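WipB (Legionella pneumophila, PDB 5NNY) is a translocated serine/threonine phosphatase effector that targets the host lysosomal nutrient-sensing machinery, the chain here being its phosphatase domain. Local coordinates at residues L190-Y195 with A242-F247; K88-L93 with D121-L126. All coordinates share one frame; numbering follows the deposited sequence. Where two conformers were deposited one is given.

Interaction 1: residues L190-Y195 with A242-F247; sequences LKIISY and AINKKF
The carboxamide of Asn244 is plugged into a break in strand 190-198 and is held there through both of its polar atoms. Asn244 ND2 donates to Ile193 O at 2.7 Å, almost in the amide plane and nearly along the C=O axis. On the other branch Asn244 OD1 takes the N-H of Ile192, N to OD1 3.2 Å, in the carbonyl plane but bent (138° at the hydrogen). Two bonds to neighbouring residues fix the rotation of the amide, and Lys191 CD packs against it, 3.5 Å from Asn244 ND2, with the lysine chain crossing at about a right angle before NZ goes on to a salt bridge with Glu123. One turn along the helix, Phe247 has CG anti to its backbone N (chi1 178°). Ile192 CG1 lies over one face, 3.7 Å from the Phe247 ring centroid in a CH-pi contact, while Leu190 CB meets the ring edge in plane, 3.9 Å from Phe247 CE2. Water 1 sits within hydrogen-bonding distance of both Leu190 O and Asn244 O. Farther out, Ile217 of helix 214-224 packs on Ile193 and Ile243. Such side-chain capture of backbone groups at a strand interruption joins helix 233-253 to the central sheet of this calcineurin-like phosphoesterase fold.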
loop_
_atom_site.group_PDB
_atom_site.type_symbol
_atom_site.label_atom_id
_atom_site.label_comp_id
_atom_site.label_asym_id
_atom_site.label_seq_id
_atom_site.Cartn_x
_atom_site.Cartn_y
_atom_site.Cartn_z
ATOM N N LEU A 190 2.505 4.309 6.171
ATOM C CA LEU A 190 1.098 4.250 5.823
ATOM C C LEU A 190 0.370 5.513 6.283
ATOM O O LEU A 190 0.615 6.034 7.376
ATOM C CB LEU A 190 0.474 3.020 6.483
ATOM C CG LEU A 190 -0.522 2.064 5.839
ATOM C CD1 LEU A 190 -0.253 1.823 4.357
ATOM C CD2 LEU A 190 -0.512 0.727 6.612
ATOM N N LYS A 191 -0.525 5.999 5.437
ATOM C CA LYS A 191 -1.416 7.111 5.762
ATOM C C LYS A 191 -2.792 6.751 5.230
ATOM O O LYS A 191 -2.906 6.143 4.172
ATOM C CB LYS A 191 -0.953 8.432 5.130
ATOM C CG LYS A 191 0.479 8.812 5.448
ATOM C CD LYS A 191 0.531 10.003 6.364
ATOM C CE LYS A 191 1.925 10.608 6.427
ATOM N NZ LYS A 191 2.145 11.583 5.315
ATOM N N ILE A 192 -3.837 7.114 5.979
ATOM C CA ILE A 192 -5.194 6.927 5.463
ATOM C C ILE A 192 -5.451 7.893 4.319
ATOM O O ILE A 192 -5.929 7.511 3.245
ATOM C CB ILE A 192 -6.251 7.122 6.566
ATOM C CG1 ILE A 192 -5.976 6.265 7.789
ATOM C CG2 ILE A 192 -7.642 6.806 6.023
ATOM C CD1 ILE A 192 -7.021 6.468 8.871
ATOM N N ILE A 193 -5.171 9.170 4.554
ATOM C CA ILE A 193 -5.290 10.207 3.545
ATOM C C ILE A 193 -4.054 11.088 3.699
ATOM O O ILE A 193 -3.369 11.063 4.726
ATOM C CB ILE A 193 -6.586 11.048 3.679
ATOM C CG1 ILE A 193 -6.712 11.616 5.094
ATOM C CG2 ILE A 193 -7.819 10.230 3.318
ATOM C CD1 ILE A 193 -7.891 12.534 5.283
ATOM N N SER A 194 -3.769 11.876 2.663
ATOM C CA SER A 194 -2.603 12.754 2.674
ATOM C C SER A 194 -2.941 14.041 1.929
ATOM O O SER A 194 -4.069 14.222 1.453
ATOM C CB SER A 194 -1.384 12.055 2.072
ATOM O OG SER A 194 -0.232 12.851 2.297
ATOM N N TYR A 195 -1.956 14.942 1.821
ATOM C CA TYR A 195 -2.235 16.223 1.178
ATOM C C TYR A 195 -0.958 16.909 0.706
ATOM O O TYR A 195 0.147 16.644 1.190
ATOM C CB TYR A 195 -3.020 17.158 2.116
ATOM C CG TYR A 195 -2.247 17.521 3.361
ATOM C CD1 TYR A 195 -1.294 18.534 3.335
ATOM C CD2 TYR A 195 -2.467 16.847 4.558
ATOM C CE1 TYR A 195 -0.569 18.850 4.458
ATOM C CE2 TYR A 195 -1.754 17.154 5.687
ATOM C CZ TYR A 195 -0.815 18.164 5.635
ATOM O OH TYR A 195 -0.097 18.465 6.764
ATOM N N ALA A 242 -3.724 15.230 12.370
ATOM C CA ALA A 242 -4.226 14.624 13.598
ATOM C C ALA A 242 -4.817 13.246 13.331
ATOM O O ALA A 242 -4.606 12.305 14.111
ATOM C CB ALA A 242 -5.270 15.536 14.246
ATOM N N ILE A 243 -5.565 13.110 12.236
ATOM C CA ILE A 243 -6.105 11.809 11.864
ATOM C C ILE A 243 -4.977 10.810 11.635
ATOM O O ILE A 243 -5.025 9.683 12.129
ATOM C CB ILE A 243 -7.012 11.938 10.631
ATOM C CG1 ILE A 243 -8.297 12.662 11.021
ATOM C CG2 ILE A 243 -7.353 10.554 10.057
ATOM C CD1 ILE A 243 -9.004 13.334 9.853
ATOM N N ASN A 244 -3.933 11.215 10.901
ATOM C CA ASN A 244 -2.864 10.273 10.601
ATOM C C ASN A 244 -2.038 9.955 11.839
ATOM O O ASN A 244 -1.488 8.852 11.938
ATOM C CB ASN A 244 -1.977 10.807 9.470
ATOM C CG ASN A 244 -2.620 10.645 8.099
ATOM O OD1 ASN A 244 -3.278 9.639 7.818
ATOM N ND2 ASN A 244 -2.437 11.638 7.242
ATOM N N LYS A 245 -1.947 10.889 12.794
ATOM C CA LYS A 245 -1.207 10.599 14.022
ATOM C C LYS A 245 -1.907 9.526 14.834
ATOM O O LYS A 245 -1.260 8.609 15.348
ATOM C CB LYS A 245 -1.043 11.850 14.881
ATOM C CG LYS A 245 -0.269 11.609 16.180
ATOM C CD LYS A 245 -0.213 12.866 17.053
ATOM C CE LYS A 245 0.766 12.723 18.214
ATOM N NZ LYS A 245 0.770 13.918 19.118
ATOM N N LYS A 246 -3.225 9.642 14.980
ATOM C CA LYS A 246 -3.991 8.593 15.641
ATOM C C LYS A 246 -3.884 7.278 14.882
ATOM O O LYS A 246 -3.786 6.207 15.495
ATOM C CB LYS A 246 -5.458 9.018 15.780
ATOM C CG LYS A 246 -5.674 10.185 16.747
ATOM C CD LYS A 246 -5.250 9.766 18.151
ATOM C CE LYS A 246 -5.647 10.777 19.203
ATOM N NZ LYS A 246 -5.119 12.118 18.889
ATOM N N PHE A 247 -3.881 7.336 13.547
ATOM C CA PHE A 247 -3.766 6.110 12.763
ATOM C C PHE A 247 -2.422 5.438 13.005
ATOM O O PHE A 247 -2.347 4.210 13.172
ATOM C CB PHE A 247 -3.962 6.402 11.266
ATOM C CG PHE A 247 -3.817 5.177 10.396
ATOM C CD1 PHE A 247 -4.857 4.264 10.284
ATOM C CD2 PHE A 247 -2.647 4.933 9.709
ATOM C CE1 PHE A 247 -4.722 3.128 9.491
ATOM C CE2 PHE A 247 -2.508 3.799 8.922
ATOM C CZ PHE A 247 -3.549 2.907 8.815
HETATM O O HOH W 1 -0.110 7.834 9.479
#

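Interaction 2: residues K88-L93 with D121-L126; sequences KKLIRL and DFEILL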
loop_
_atom_site.group_PDB
_atom_site.type_symbol
_atom_site.label_atom_id
_atom_site.label_comp_id
_atom_site.label_asym_id
_atom_site.label_seq_id
_atom_site.Cartn_x
_atom_site.Cartn_y
_atom_site.Cartn_z
ATOM N N LYS A 88 14.907 13.969 -1.489
ATOM C CA LYS A 88 14.022 15.103 -1.245
ATOM C C LYS A 88 12.692 14.987 -1.972
ATOM O O LYS A 88 11.664 15.433 -1.454
ATOM C CB LYS A 88 14.721 16.402 -1.657
ATOM C CG LYS A 88 16.140 16.509 -1.122
ATOM C CD LYS A 88 16.786 17.848 -1.431
ATOM C CE LYS A 88 18.099 17.997 -0.668
ATOM N NZ LYS A 88 17.853 17.857 0.800
ATOM N N LYS A 89 12.694 14.402 -3.162
ATOM C CA LYS A 89 11.460 14.194 -3.906
ATOM C C LYS A 89 10.520 13.288 -3.116
ATOM O O LYS A 89 10.883 12.162 -2.766
ATOM C CB LYS A 89 11.780 13.553 -5.257
ATOM C CG LYS A 89 11.635 14.434 -6.466
ATOM C CD LYS A 89 11.185 13.610 -7.662
ATOM C CE LYS A 89 11.675 14.208 -8.970
ATOM N NZ LYS A 89 10.846 13.782 -10.144
ATOM N N LEU A 90 9.306 13.766 -2.852
ATOM C CA LEU A 90 8.309 12.936 -2.180
ATOM C C LEU A 90 7.616 12.004 -3.170
ATOM O O LEU A 90 7.191 12.429 -4.249
ATOM C CB LEU A 90 7.268 13.793 -1.463
ATOM C CG LEU A 90 6.121 12.982 -0.827
ATOM C CD1 LEU A 90 6.633 12.103 0.296
ATOM C CD2 LEU A 90 5.027 13.880 -0.316
ATOM N N ILE A 91 7.495 10.733 -2.782
ATOM C CA ILE A 91 6.840 9.692 -3.570
ATOM C C ILE A 91 5.557 9.315 -2.846
ATOM O O ILE A 91 5.607 8.864 -1.698
ATOM C CB ILE A 91 7.734 8.450 -3.719
ATOM C CG1 ILE A 91 9.154 8.854 -4.124
ATOM C CG2 ILE A 91 7.134 7.486 -4.708
ATOM C CD1 ILE A 91 10.221 7.901 -3.598
ATOM N N ARG A 92 4.413 9.490 -3.501
ATOM C CA ARG A 92 3.129 9.063 -2.955
ATOM C C ARG A 92 2.632 7.864 -3.746
ATOM O O ARG A 92 2.455 7.954 -4.965
ATOM C CB ARG A 92 2.080 10.176 -3.007
ATOM C CG ARG A 92 2.294 11.320 -2.058
ATOM C CD ARG A 92 1.066 12.255 -2.038
ATOM N NE ARG A 92 1.237 13.331 -1.056
ATOM C CZ ARG A 92 1.875 14.462 -1.309
ATOM N NH1 ARG A 92 2.387 14.649 -2.512
ATOM N NH2 ARG A 92 2.011 15.391 -0.367
ATOM N N LEU A 93 2.392 6.754 -3.051
ATOM C CA LEU A 93 1.769 5.582 -3.651
ATOM C C LEU A 93 0.268 5.604 -3.360
ATOM O O LEU A 93 -0.151 5.458 -2.208
ATOM C CB LEU A 93 2.413 4.303 -3.113
ATOM C CG LEU A 93 3.787 3.869 -3.661
ATOM C CD1 LEU A 93 4.889 4.910 -3.462
ATOM C CD2 LEU A 93 4.222 2.510 -3.052
ATOM N N ASP A 121 11.971 9.615 0.570
ATOM C CA ASP A 121 10.754 10.110 1.195
ATOM C C ASP A 121 9.560 9.521 0.455
ATOM O O ASP A 121 9.383 9.789 -0.734
ATOM C CB ASP A 121 10.730 11.639 1.155
ATOM C CG ASP A 121 9.627 12.228 2.015
ATOM O OD1 ASP A 121 9.060 11.499 2.857
ATOM O OD2 ASP A 121 9.327 13.430 1.840
ATOM N N PHE A 122 8.757 8.699 1.142
ATOM C CA PHE A 122 7.638 8.045 0.478
ATOM C C PHE A 122 6.466 7.867 1.430
ATOM O O PHE A 122 6.626 7.805 2.646
ATOM C CB PHE A 122 8.040 6.688 -0.150
ATOM C CG PHE A 122 8.394 5.591 0.836
ATOM C CD1 PHE A 122 9.666 5.509 1.382
ATOM C CD2 PHE A 122 7.471 4.600 1.151
ATOM C CE1 PHE A 122 9.999 4.486 2.261
ATOM C CE2 PHE A 122 7.780 3.574 2.028
ATOM C CZ PHE A 122 9.055 3.512 2.586
ATOM N N GLU A 123 5.263 7.834 0.875
ATOM C CA GLU A 123 4.095 7.523 1.684
ATOM C C GLU A 123 3.164 6.638 0.879
ATOM O O GLU A 123 3.115 6.711 -0.352
ATOM C CB GLU A 123 3.343 8.769 2.159
ATOM C CG GLU A 123 2.906 9.670 1.042
ATOM C CD GLU A 123 2.335 10.976 1.550
ATOM O OE1 GLU A 123 1.360 11.454 0.945
ATOM O OE2 GLU A 123 2.854 11.511 2.558
ATOM N N ILE A 124 2.424 5.811 1.610
ATOM C CA ILE A 124 1.570 4.758 1.075
ATOM C C ILE A 124 0.156 5.000 1.577
ATOM O O ILE A 124 -0.081 5.029 2.785
ATOM C CB ILE A 124 2.058 3.363 1.502
ATOM C CG1 ILE A 124 3.500 3.175 1.050
ATOM C CG2 ILE A 124 1.186 2.276 0.890
ATOM C CD1 ILE A 124 4.175 1.922 1.624
ATOM N N LEU A 125 -0.774 5.182 0.649
ATOM C CA LEU A 125 -2.156 5.468 1.005
ATOM C C LEU A 125 -2.881 4.156 1.240
ATOM O O LEU A 125 -2.778 3.232 0.427
ATOM C CB LEU A 125 -2.843 6.284 -0.088
ATOM C CG LEU A 125 -2.404 7.747 -0.045
ATOM C CD1 LEU A 125 -2.740 8.456 -1.331
ATOM C CD2 LEU A 125 -3.038 8.450 1.149
ATOM N N LEU A 126 -3.587 4.074 2.363
ATOM C CA LEU A 126 -4.264 2.830 2.736
ATOM C C LEU A 126 -5.265 2.403 1.665
ATOM O O LEU A 126 -6.047 3.219 1.156
ATOM C CB LEU A 126 -4.980 3.011 4.084
ATOM C CG LEU A 126 -5.549 1.753 4.748
ATOM C CD1 LEU A 126 -4.421 0.777 5.066
ATOM C CD2 LEU A 126 -6.351 2.083 6.010
HETATM O O HOH W 2 12.830 10.578 -2.167
HETATM O O HOH W 3 2.722 14.473 2.464
#
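Two neighbouring parallel strands, 90-93 and 121-125, pair here inside the mixed central sheet, their axes 4.6 Å apart at closest approach and 15° from parallel. The hydrogen bonds alternate from strand to strand: Ile91 N to Asp121 O, Glu123 N to Ile91 O, Leu93 N to Glu123 O at 2.8 Å, and Leu125 N to Leu93 O. The bond from Leu93 N is practically straight, whereas Ile91 N sits above the carbonyl plane of Asp121. Before the ladder, water 2 links Lys89 O to Asp121 N. On one face Arg92 and Glu123 run side by side, pointing the same way. Glu123 CG occupies the crowded position between N and carbonyl carbon, from which the extended chain brings Glu123 OE1 2.7 Å from Arg92 NE. The hydrogen bond within this salt bridge is weak, bent to 119° at the hydrogen, and the guanidinium and carboxylate planes are turned 82° apart; Leu90 CD2 covers one guanidinium face. Water 3 bridges Glu123 OE2 and, weakly, Arg92 NH2. Further charge partners are Asp5 for Arg92 and Lys191 for Glu123, whose OE1 also bonds Ser194. The other face is apolar: Ile91 CB meets Phe122 CB at 4.0 Å, and Leu93 CD2 meets Ile124 CG1. Helix 105-117 packs over Phe122 and Ile124 and connects the two strands, completing a classic beta-alpha-beta crossover.

In the fold
Interaction 2 closes before interaction 1 opens along the chain, and their centres lie 13 Å apart. Both reach the same mixed sheet, where strand 121-125 stands between 90-93 and 190-198. Interaction 2 is strand pairing within that sheet; interaction 1 packs helix 233-253 against strand 190-198, the neighbour of 121-125. The two meet directly: Ser194 OG lies 2.5 Å from Glu123 OE1, a probable hydrogen bond, and Lys191 O is 2.8 Å from Leu126 N. With Arg92 on one side and Lys191 and Ser194 on the other, the carboxylate of Glu123 draws its partners from the two strands flanking its own. Together they link the parallel beta-alpha-beta unit, through strand 190-198, to helix 233-253.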